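Local coordinates for SspB protein (Streptomyces clavuligerus, PDB 6JUF), which probably acts as a metal-dependent DNA nuclease in the phosphorothioation-sensing SspABCD-SspE system that defends bacteria against phage, at residues B[142-147]-B[216-221]; B[180-185]-B[207-212]; B[98-103]-B[319-324]; B[90-95]-B[325-330]. All blocks are in the same frame, centred on the assembly; numbering follows the deposited sequence.

Contact 1: B[142-147]-B[216-221]; sequences RFTLAD and SSEWEF
Strands 142-144 and 218-221 pair antiparallel, with F143 and W219 as their hydrogen-bonded pair. F143 N donates to W219 O at 2.8 Å, and W219 N returns a bond to F143 O at 2.9 Å. R142 and E220 form the adjoining non-hydrogen-bonded pair, their side chains on one face of the sheet. R142 CG, anti to the backbone N (chi1 177°), lies 3.5 Å from W219 O. The end of R142 meets both glutamates: NH1 makes a salt bridge to E218 OE2 at 3.1 Å, and a long one of 3.9 Å joins NE to E220 OE2. E220 OE2 lies at the guanidinium edge; E218 OE2 comes in obliquely. In the three-stranded sheet, 218-221 is central and 208-211 flanks its other side. F143 and W219 share the other face. F143 CE2 meets F221 CE2 at 3.8 Å, with the two rings inclined at 52°. W219 O lies over one F143 ring face. L145 CD2 presses on W219 CD1 at 3.4 Å, and T177 of helix 166-180 touches both residues. T144 and D147 form a capping box that starts helix 145-159: D147 N donates to T144 OG1, and T144 N to D147 OD2.

Contact 2: B[180-185]-B[207-212]; sequences YVPAQR and LMEQVG
R185 meets E209 and Q210, joining a 3-10 turn after helix 166-180 to strand 208-211, an outermost strand of a three-stranded antiparallel sheet. Its CB lies 4.2 Å from Q210 CB. CG and CD each touch both E209 OE1 and Q210 CB. The chain bends at chi2 (-52°), which sets the course of CD. NE then donates to E209 OE1 at 2.8 Å, and NH2 donates to E209 OE2 at 2.9 Å. Both bonds are nearly straight, and both oxygens lie within 3° of the guanidinium plane. This is a side-on, two-nitrogen salt bridge that meets the carboxylate on its syn side. OE1 also accepts from Q210 N through its anti lone pair, so two donors fix that oxygen. P182 CB lies over one face of the guanidinium, toward the rim. Toward the other end, V181 CG1 rests against M208 CB, CG and SD, each at 3.7 Å. W219 of the central strand touches V181, M208 and R185. Y180 and L207 lie side by side, pointing the same way. A water ties their backbones, donating to Y180 O and accepting from L207 N, each at 2.8 Å.

Contact 3: B[98-103]-B[319-324]; sequences DGADPY and DNVRSR
The R324 guanidinium has V321 CG2 over one face, 3.8 Å above the plane and toward the rim, and the carbonyl oxygens of D98 and G99 at its edge. A single nitrogen serves both: NH1 donates to D98 O at 2.8 Å and to G99 O at 3.0 Å. The N-H...O angles are 142° and 139°, so both bonds are bent. NH1 stands above each carbonyl plane, by more than 50° in both cases. R324 is extended from CG to NE, which carries the guanidinium across to the 98-103 loop. Its CD passes D98 OD1 at 3.8 Å, the two side chains lying alongside and pointing opposite ways. The D98 carboxylate has its main partner elsewhere: OD2 makes a salt bridge to R92 of helix 89-95. V321 fills the other part of the contact. Its CG2 meets A100 CA at 3.7 Å, and its CG1 faces G99 CA. The contact joins the loop between helices 89-95 and 107-118 to the 3-10 turn 321-323, which follows the Schellman motif closing helix 306-317 at D319. R324 thus meets this loop through neutral backbone oxygens instead of a salt bridge to D98. Its positive charge would be expected to polarise those two carbonyls, and the nearby D98 carboxylate probably adds some electrostatic attraction.

Contact 4: B[90-95]-B[325-330]; sequences EARWLL and PNFPTR
E90 OE2 faces two nitrogens of R330, near the edge of the guanidinium. This salt bridge joins helix 89-95 to the first residue of helix 330-336, but its details are doubtful. The R330 NH2 to E90 OE2 bond is modelled at only 2.4 Å, too short to trust. NH1 adds a weak bond to the same oxygen at 3.0 Å. The carboxylate and guanidinium planes stand 49° apart. A cation-pi contact with W311 of helix 306-317 gives R330 a second partner.

Further along the helix, R92 and W93 receive the loop that leads into 330-336. P328 CD lies over one face of the guanidinium of R92, whose NH2 is paired with D98, and is 3.7 Å from R92 NE. F327 passes beside R92, with CE1 3.6 Å from R92 NH1. The guanidinium and ring planes are 63° apart.

With CG anti to its backbone N (chi1 -170°), F327 directs that atom toward helix 89-95. At the far end of the ring, CZ meets W93 CA at 3.7 Å and W93 CB at 3.8 Å. The neighbouring P328 CD lies over one face of the same phenyl ring. W93 NE1 hydrogen-bonds to D315 of helix 306-317. F327 CZ also reaches the edge of the indole, 3.9 Å from W93 CD1.

Overall arrangement
Following the chain from the N terminus, the first contact segment is 90-95 on helix 89-95 (contact 4), then the loop 98-103 (contact 3). Both wait more than 200 residues for their partners. Next come 142-147 (contact 1) and 180-185 (contact 2). Segment 207-212 closes contact 2, and 216-221 then closes contact 1 around it. Near the C-terminal end, 319-324 closes contact 3 and 325-330 closes contact 4. All four loops therefore nest, and none cross. Contacts 1 and 2 share the three-stranded sheet. Contacts 3 and 4 tie the 89-103 region to the link between helices 306-317 and 330-336. Centres of contacts 1 and 4 lie about 40 Å apart.

Contact 1: B[142-147]-B[216-221]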
# COMPACT_ATOMS: atom_id res chain seq x y z
N ARG B 142 15.23 20.16 7.18
CA ARG B 142 16.23 19.10 7.28
C ARG B 142 16.66 18.96 8.74
O ARG B 142 16.89 19.93 9.43
CB ARG B 142 17.41 19.41 6.34
CG ARG B 142 18.51 18.38 6.47
CD ARG B 142 19.83 18.93 6.05
NE ARG B 142 20.26 18.30 4.83
CZ ARG B 142 21.52 17.96 4.58
NH1 ARG B 142 22.49 18.18 5.50
NH2 ARG B 142 21.82 17.38 3.42
N PHE B 143 16.75 17.70 9.22
CA PHE B 143 16.96 17.52 10.64
C PHE B 143 17.48 16.12 10.96
O PHE B 143 17.18 15.14 10.25
CB PHE B 143 15.63 17.72 11.38
CG PHE B 143 14.48 16.98 10.74
CD1 PHE B 143 14.18 15.68 11.13
CD2 PHE B 143 13.72 17.58 9.74
CE1 PHE B 143 13.11 14.99 10.54
CE2 PHE B 143 12.67 16.91 9.15
CZ PHE B 143 12.37 15.62 9.53
N THR B 144 18.14 16.01 12.10
CA THR B 144 18.28 14.68 12.70
C THR B 144 17.01 14.39 13.51
O THR B 144 16.24 15.31 13.84
CB THR B 144 19.48 14.65 13.67
OG1 THR B 144 19.25 15.54 14.79
CG2 THR B 144 20.74 15.02 12.92
N LEU B 145 16.79 13.12 13.81
CA LEU B 145 15.65 12.76 14.66
C LEU B 145 15.73 13.45 16.04
O LEU B 145 14.70 13.88 16.59
CB LEU B 145 15.47 11.21 14.72
CG LEU B 145 15.24 10.61 13.31
CD1 LEU B 145 14.88 9.12 13.35
CD2 LEU B 145 14.19 11.38 12.46
N ALA B 146 16.94 13.58 16.58
CA ALA B 146 17.17 14.31 17.85
C ALA B 146 16.71 15.77 17.73
O ALA B 146 16.09 16.33 18.65
CB ALA B 146 18.64 14.21 18.29
N ASP B 147 17.06 16.41 16.59
CA ASP B 147 16.66 17.81 16.34
C ASP B 147 15.14 18.00 16.32
O ASP B 147 14.60 18.89 17.02
CB ASP B 147 17.16 18.38 15.00
CG ASP B 147 18.68 18.52 14.93
OD1 ASP B 147 19.39 18.64 15.98
OD2 ASP B 147 19.12 18.48 13.76
N SER B 216 25.84 9.06 10.25
CA SER B 216 25.34 10.43 10.09
C SER B 216 23.86 10.69 9.71
O SER B 216 23.55 11.43 8.76
CB SER B 216 26.29 11.17 9.16
OG SER B 216 25.96 12.54 9.14
N SER B 217 22.99 9.95 10.37
CA SER B 217 21.74 10.41 10.98
C SER B 217 20.71 11.41 10.37
O SER B 217 19.86 11.86 11.15
CB SER B 217 22.09 10.95 12.37
OG SER B 217 23.19 11.83 12.27
N GLU B 218 20.72 11.78 9.08
CA GLU B 218 19.87 12.96 8.70
C GLU B 218 18.67 12.73 7.76
O GLU B 218 18.71 11.85 6.92
CB GLU B 218 20.73 14.08 8.12
CG GLU B 218 21.76 14.70 9.04
CD GLU B 218 22.41 15.87 8.37
OE1 GLU B 218 23.53 15.65 7.88
OE2 GLU B 218 21.81 16.98 8.31
N TRP B 219 17.61 13.54 7.88
CA TRP B 219 16.39 13.39 7.08
C TRP B 219 15.88 14.75 6.68
O TRP B 219 16.27 15.78 7.23
CB TRP B 219 15.26 12.76 7.87
CG TRP B 219 15.71 11.51 8.55
CD1 TRP B 219 16.33 11.38 9.78
CD2 TRP B 219 15.57 10.15 8.03
NE1 TRP B 219 16.57 10.05 10.06
CE2 TRP B 219 16.13 9.27 9.04
CE3 TRP B 219 15.05 9.62 6.87
CZ2 TRP B 219 16.17 7.88 8.87
CZ3 TRP B 219 15.09 8.21 6.68
CH2 TRP B 219 15.63 7.36 7.67
N GLU B 220 15.00 14.78 5.67
CA GLU B 220 14.40 16.05 5.29
C GLU B 220 13.04 15.87 4.66
O GLU B 220 12.79 14.85 3.99
CB GLU B 220 15.31 16.85 4.38
CG GLU B 220 15.53 16.25 3.01
CD GLU B 220 16.50 17.08 2.19
OE1 GLU B 220 16.74 16.67 1.08
OE2 GLU B 220 17.05 18.10 2.66
N PHE B 221 12.18 16.86 4.86
CA PHE B 221 10.97 16.95 4.08
C PHE B 221 11.42 17.36 2.67
O PHE B 221 12.32 18.17 2.49
CB PHE B 221 9.86 17.83 4.74
CG PHE B 221 9.33 17.23 6.02
CD1 PHE B 221 8.73 15.95 5.99
CD2 PHE B 221 9.49 17.88 7.25
CE1 PHE B 221 8.27 15.35 7.17
CE2 PHE B 221 8.99 17.30 8.42
CZ PHE B 221 8.40 16.03 8.37

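Contact 2: B[180-185]-B[207-212]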
# COMPACT_ATOMS: atom_id res chain seq x y z
N TYR B 180 6.53 8.05 6.42
CA TYR B 180 6.75 8.83 5.19
C TYR B 180 7.99 8.51 4.34
O TYR B 180 8.03 8.93 3.17
CB TYR B 180 6.80 10.35 5.51
CG TYR B 180 5.50 10.91 6.08
CD1 TYR B 180 4.37 11.10 5.22
CD2 TYR B 180 5.36 11.22 7.42
CE1 TYR B 180 3.15 11.57 5.76
CE2 TYR B 180 4.16 11.68 7.93
CZ TYR B 180 3.06 11.87 7.12
OH TYR B 180 1.90 12.37 7.65
N VAL B 181 9.03 7.88 4.89
CA VAL B 181 10.28 7.66 4.15
C VAL B 181 10.25 6.28 3.45
O VAL B 181 9.51 5.37 3.84
CB VAL B 181 11.57 7.76 5.04
CG1 VAL B 181 11.56 9.05 5.83
CG2 VAL B 181 11.76 6.54 5.93
N PRO B 182 11.04 6.14 2.36
CA PRO B 182 11.05 4.84 1.68
C PRO B 182 11.48 3.72 2.59
O PRO B 182 12.33 3.93 3.48
CB PRO B 182 12.06 5.04 0.52
CG PRO B 182 12.06 6.55 0.29
CD PRO B 182 11.84 7.17 1.67
N ALA B 183 10.87 2.54 2.41
CA ALA B 183 11.12 1.40 3.28
C ALA B 183 12.62 1.05 3.31
O ALA B 183 13.14 0.56 4.29
CB ALA B 183 10.31 0.20 2.77
N GLN B 184 13.31 1.34 2.22
CA GLN B 184 14.76 1.01 2.09
C GLN B 184 15.63 1.77 3.09
O GLN B 184 16.73 1.29 3.44
CB GLN B 184 15.22 1.31 0.66
CG GLN B 184 14.65 0.33 -0.36
CD GLN B 184 13.12 0.36 -0.53
OE1 GLN B 184 12.43 -0.72 -0.45
NE2 GLN B 184 12.57 1.52 -0.84
N ARG B 185 15.11 2.91 3.58
CA ARG B 185 15.84 3.73 4.59
C ARG B 185 15.65 3.24 5.99
O ARG B 185 16.29 3.75 6.94
CB ARG B 185 15.38 5.16 4.53
CG ARG B 185 15.26 5.73 3.11
CD ARG B 185 16.49 5.56 2.25
NE ARG B 185 16.16 6.21 0.98
CZ ARG B 185 16.25 5.68 -0.23
NH1 ARG B 185 16.79 4.46 -0.43
NH2 ARG B 185 15.84 6.39 -1.29
N LEU B 207 7.10 12.38 0.63
CA LEU B 207 7.25 13.64 1.45
C LEU B 207 8.53 13.72 2.24
O LEU B 207 8.86 14.79 2.68
CB LEU B 207 6.06 13.79 2.43
CG LEU B 207 4.79 14.36 1.78
CD1 LEU B 207 3.59 14.05 2.70
CD2 LEU B 207 4.98 15.86 1.55
N MET B 208 9.20 12.58 2.54
CA MET B 208 10.35 12.66 3.46
C MET B 208 11.41 11.73 2.90
O MET B 208 11.09 10.66 2.32
CB MET B 208 9.96 12.20 4.88
CG MET B 208 10.89 12.65 6.00
SD MET B 208 10.21 12.06 7.55
CE MET B 208 11.73 11.83 8.52
N GLU B 209 12.67 12.09 3.07
CA GLU B 209 13.76 11.28 2.55
C GLU B 209 14.95 11.34 3.50
O GLU B 209 15.12 12.28 4.28
CB GLU B 209 14.14 11.77 1.12
CG GLU B 209 15.29 11.04 0.41
CD GLU B 209 15.05 9.53 0.24
OE1 GLU B 209 15.10 8.77 1.22
OE2 GLU B 209 14.84 9.10 -0.92
N GLN B 210 15.76 10.29 3.42
CA GLN B 210 17.03 10.23 4.10
C GLN B 210 18.05 11.10 3.38
O GLN B 210 18.10 11.11 2.14
CB GLN B 210 17.46 8.74 4.08
CG GLN B 210 18.92 8.55 4.35
CD GLN B 210 19.35 9.03 5.69
OE1 GLN B 210 20.47 9.55 5.81
NE2 GLN B 210 18.52 8.84 6.72
N VAL B 211 18.90 11.80 4.13
CA VAL B 211 19.88 12.60 3.42
C VAL B 211 21.32 12.29 3.88
O VAL B 211 21.57 11.97 5.04
CB VAL B 211 19.44 14.06 3.27
CG1 VAL B 211 19.46 14.77 4.61
CG2 VAL B 211 20.29 14.76 2.22
N GLY B 212 22.22 12.31 2.89
CA GLY B 212 23.61 11.82 2.97
C GLY B 212 23.96 10.87 4.09
O GLY B 212 24.79 11.21 4.93
O HOH W 1 5.84 10.23 2.01

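Contact 3: B[98-103]-B[319-324]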
# COMPACT_ATOMS: atom_id res chain seq x y z
N ASP B 98 -19.23 1.03 -0.92
CA ASP B 98 -19.95 1.86 -1.84
C ASP B 98 -19.42 3.34 -1.94
O ASP B 98 -20.03 4.20 -2.61
CB ASP B 98 -21.44 1.72 -1.44
CG ASP B 98 -22.30 2.81 -1.97
OD1 ASP B 98 -22.41 2.90 -3.22
OD2 ASP B 98 -22.87 3.55 -1.13
N GLY B 99 -18.21 3.57 -1.43
CA GLY B 99 -17.65 4.92 -1.21
C GLY B 99 -16.60 5.34 -2.23
O GLY B 99 -16.52 4.75 -3.32
N ALA B 100 -15.85 6.39 -1.94
CA ALA B 100 -14.98 7.06 -2.87
C ALA B 100 -13.81 6.18 -3.27
O ALA B 100 -13.46 6.10 -4.45
CB ALA B 100 -14.44 8.39 -2.31
N ASP B 101 -13.15 5.57 -2.29
CA ASP B 101 -11.96 4.81 -2.61
C ASP B 101 -11.65 3.83 -1.47
O ASP B 101 -10.64 3.98 -0.76
CB ASP B 101 -10.80 5.80 -2.87
CG ASP B 101 -9.52 5.14 -3.42
OD1 ASP B 101 -9.54 3.96 -3.80
OD2 ASP B 101 -8.46 5.82 -3.52
N PRO B 102 -12.51 2.79 -1.30
CA PRO B 102 -12.39 1.84 -0.20
C PRO B 102 -11.01 1.15 -0.09
O PRO B 102 -10.58 0.76 0.99
CB PRO B 102 -13.53 0.81 -0.49
CG PRO B 102 -13.90 1.07 -1.93
CD PRO B 102 -13.71 2.52 -2.12
N TYR B 103 -10.34 0.93 -1.20
CA TYR B 103 -9.04 0.22 -1.21
C TYR B 103 -7.87 1.15 -1.42
O TYR B 103 -6.76 0.65 -1.70
CB TYR B 103 -9.07 -0.97 -2.21
CG TYR B 103 -10.16 -1.93 -1.77
CD1 TYR B 103 -9.95 -2.78 -0.66
CD2 TYR B 103 -11.39 -1.96 -2.43
CE1 TYR B 103 -11.02 -3.59 -0.20
CE2 TYR B 103 -12.42 -2.80 -1.99
CZ TYR B 103 -12.21 -3.60 -0.89
OH TYR B 103 -13.17 -4.49 -0.47
N ASP B 319 -15.98 11.31 -8.60
CA ASP B 319 -17.16 11.00 -9.41
C ASP B 319 -18.49 11.07 -8.67
O ASP B 319 -19.41 10.27 -8.96
CB ASP B 319 -16.94 9.65 -10.10
CG ASP B 319 -16.34 9.81 -11.51
OD1 ASP B 319 -15.91 10.92 -11.91
OD2 ASP B 319 -16.33 8.82 -12.22
N ASN B 320 -18.59 12.04 -7.75
CA ASN B 320 -19.85 12.39 -7.11
C ASN B 320 -20.48 11.19 -6.43
O ASN B 320 -21.60 10.76 -6.72
CB ASN B 320 -20.75 13.07 -8.15
CG ASN B 320 -20.11 14.33 -8.70
OD1 ASN B 320 -19.95 14.49 -9.93
ND2 ASN B 320 -19.71 15.22 -7.82
N VAL B 321 -19.72 10.67 -5.45
CA VAL B 321 -20.23 9.60 -4.57
C VAL B 321 -21.58 9.96 -3.94
O VAL B 321 -22.43 9.04 -3.76
CB VAL B 321 -19.19 9.34 -3.46
CG1 VAL B 321 -19.64 8.25 -2.53
CG2 VAL B 321 -17.85 8.96 -4.09
N ARG B 322 -21.76 11.22 -3.55
CA ARG B 322 -22.97 11.63 -2.79
C ARG B 322 -24.26 11.44 -3.61
O ARG B 322 -25.35 11.40 -3.06
CB ARG B 322 -22.83 13.08 -2.27
CG ARG B 322 -21.74 13.30 -1.22
CD ARG B 322 -21.56 14.76 -0.85
NE ARG B 322 -21.28 15.59 -2.05
CZ ARG B 322 -21.22 16.92 -2.03
NH1 ARG B 322 -21.34 17.59 -0.91
NH2 ARG B 322 -21.01 17.53 -3.16
N SER B 323 -24.10 11.35 -4.93
CA SER B 323 -25.19 11.14 -5.90
C SER B 323 -25.66 9.72 -6.05
O SER B 323 -26.70 9.47 -6.67
CB SER B 323 -24.75 11.60 -7.29
OG SER B 323 -24.62 12.99 -7.22
N ARG B 324 -24.89 8.79 -5.51
CA ARG B 324 -25.17 7.36 -5.67
C ARG B 324 -26.43 7.05 -4.89
O ARG B 324 -26.73 7.68 -3.84
CB ARG B 324 -24.02 6.49 -5.16
CG ARG B 324 -22.77 6.65 -5.99
CD ARG B 324 -21.60 5.80 -5.50
NE ARG B 324 -20.43 6.21 -6.27
CZ ARG B 324 -19.18 5.84 -6.05
NH1 ARG B 324 -18.89 5.02 -5.07
NH2 ARG B 324 -18.21 6.32 -6.83

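Contact 4: B[90-95]-B[325-330]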
# COMPACT_ATOMS: atom_id res chain seq x y z
N GLU B 90 -17.28 11.12 7.10
CA GLU B 90 -16.17 11.04 6.17
C GLU B 90 -15.69 9.61 5.91
O GLU B 90 -15.27 9.25 4.79
CB GLU B 90 -14.96 11.97 6.62
CG GLU B 90 -15.23 13.45 6.42
CD GLU B 90 -16.19 14.08 7.41
OE1 GLU B 90 -16.53 13.43 8.49
OE2 GLU B 90 -16.57 15.21 7.17
N ALA B 91 -15.68 8.77 6.95
CA ALA B 91 -15.30 7.39 6.78
C ALA B 91 -16.36 6.68 5.91
O ALA B 91 -15.99 5.90 5.02
CB ALA B 91 -15.19 6.67 8.13
N ARG B 92 -17.65 6.96 6.11
CA ARG B 92 -18.68 6.39 5.23
C ARG B 92 -18.41 6.84 3.76
O ARG B 92 -18.60 6.02 2.87
CB ARG B 92 -20.07 6.86 5.67
CG ARG B 92 -21.22 6.56 4.72
CD ARG B 92 -21.42 5.06 4.57
NE ARG B 92 -22.50 4.68 3.62
CZ ARG B 92 -22.32 4.52 2.31
NH1 ARG B 92 -21.14 4.78 1.70
NH2 ARG B 92 -23.37 4.14 1.55
N TRP B 93 -18.05 8.09 3.54
CA TRP B 93 -17.85 8.59 2.19
C TRP B 93 -16.62 7.93 1.56
O TRP B 93 -16.63 7.63 0.38
CB TRP B 93 -17.76 10.11 2.25
CG TRP B 93 -17.36 10.72 0.94
CD1 TRP B 93 -18.18 11.16 -0.09
CD2 TRP B 93 -15.99 11.01 0.51
NE1 TRP B 93 -17.43 11.63 -1.13
CE2 TRP B 93 -16.09 11.57 -0.82
CE3 TRP B 93 -14.72 10.83 1.09
CZ2 TRP B 93 -14.95 11.97 -1.55
CZ3 TRP B 93 -13.61 11.28 0.36
CH2 TRP B 93 -13.74 11.80 -0.95
N LEU B 94 -15.52 7.76 2.32
CA LEU B 94 -14.26 7.31 1.74
C LEU B 94 -14.08 5.80 1.69
O LEU B 94 -13.66 5.21 0.65
CB LEU B 94 -13.08 7.91 2.55
CG LEU B 94 -11.69 7.42 2.06
CD1 LEU B 94 -11.37 7.91 0.63
CD2 LEU B 94 -10.61 7.84 3.06
N LEU B 95 -14.37 5.13 2.80
CA LEU B 95 -13.98 3.76 3.00
C LEU B 95 -15.05 2.71 2.75
O LEU B 95 -14.71 1.53 2.70
CB LEU B 95 -13.41 3.56 4.44
CG LEU B 95 -12.14 4.39 4.70
CD1 LEU B 95 -11.84 4.23 6.20
CD2 LEU B 95 -11.03 3.89 3.82
N PRO B 325 -27.20 6.07 -5.42
CA PRO B 325 -28.42 5.65 -4.73
C PRO B 325 -28.17 5.33 -3.27
O PRO B 325 -27.23 4.56 -2.95
CB PRO B 325 -28.83 4.39 -5.49
CG PRO B 325 -28.27 4.59 -6.85
CD PRO B 325 -26.94 5.26 -6.63
N ASN B 326 -28.99 5.95 -2.40
CA ASN B 326 -29.00 5.63 -0.97
C ASN B 326 -27.77 6.05 -0.22
O ASN B 326 -27.54 5.60 0.90
CB ASN B 326 -29.18 4.11 -0.79
CG ASN B 326 -30.47 3.61 -1.38
OD1 ASN B 326 -31.53 4.13 -1.08
ND2 ASN B 326 -30.38 2.59 -2.20
N PHE B 327 -26.96 6.92 -0.83
CA PHE B 327 -25.84 7.51 -0.08
C PHE B 327 -26.34 8.46 0.98
O PHE B 327 -27.11 9.35 0.66
CB PHE B 327 -24.87 8.24 -1.00
CG PHE B 327 -23.61 8.64 -0.26
CD1 PHE B 327 -22.52 7.77 -0.21
CD2 PHE B 327 -23.58 9.81 0.46
CE1 PHE B 327 -21.36 8.12 0.51
CE2 PHE B 327 -22.46 10.16 1.19
CZ PHE B 327 -21.35 9.31 1.21
N PRO B 328 -25.93 8.26 2.25
CA PRO B 328 -26.51 9.11 3.31
C PRO B 328 -26.00 10.53 3.33
O PRO B 328 -24.76 10.74 3.15
CB PRO B 328 -26.06 8.44 4.59
CG PRO B 328 -24.83 7.66 4.23
CD PRO B 328 -24.92 7.28 2.77
N THR B 329 -26.88 11.50 3.57
CA THR B 329 -26.47 12.87 3.88
C THR B 329 -25.75 12.90 5.24
O THR B 329 -25.83 11.91 6.02
CB THR B 329 -27.66 13.81 3.93
OG1 THR B 329 -28.57 13.46 4.99
CG2 THR B 329 -28.38 13.82 2.54
N ARG B 330 -25.10 14.00 5.56
CA ARG B 330 -24.52 14.14 6.89
C ARG B 330 -25.66 14.04 7.93
O ARG B 330 -25.46 13.51 9.05
CB ARG B 330 -23.75 15.46 6.96
CG ARG B 330 -22.60 15.54 5.93
CD ARG B 330 -21.77 16.82 6.00
NE ARG B 330 -20.78 16.48 6.93
CZ ARG B 330 -19.48 16.24 6.72
NH1 ARG B 330 -18.80 16.53 5.58
NH2 ARG B 330 -18.84 15.83 7.74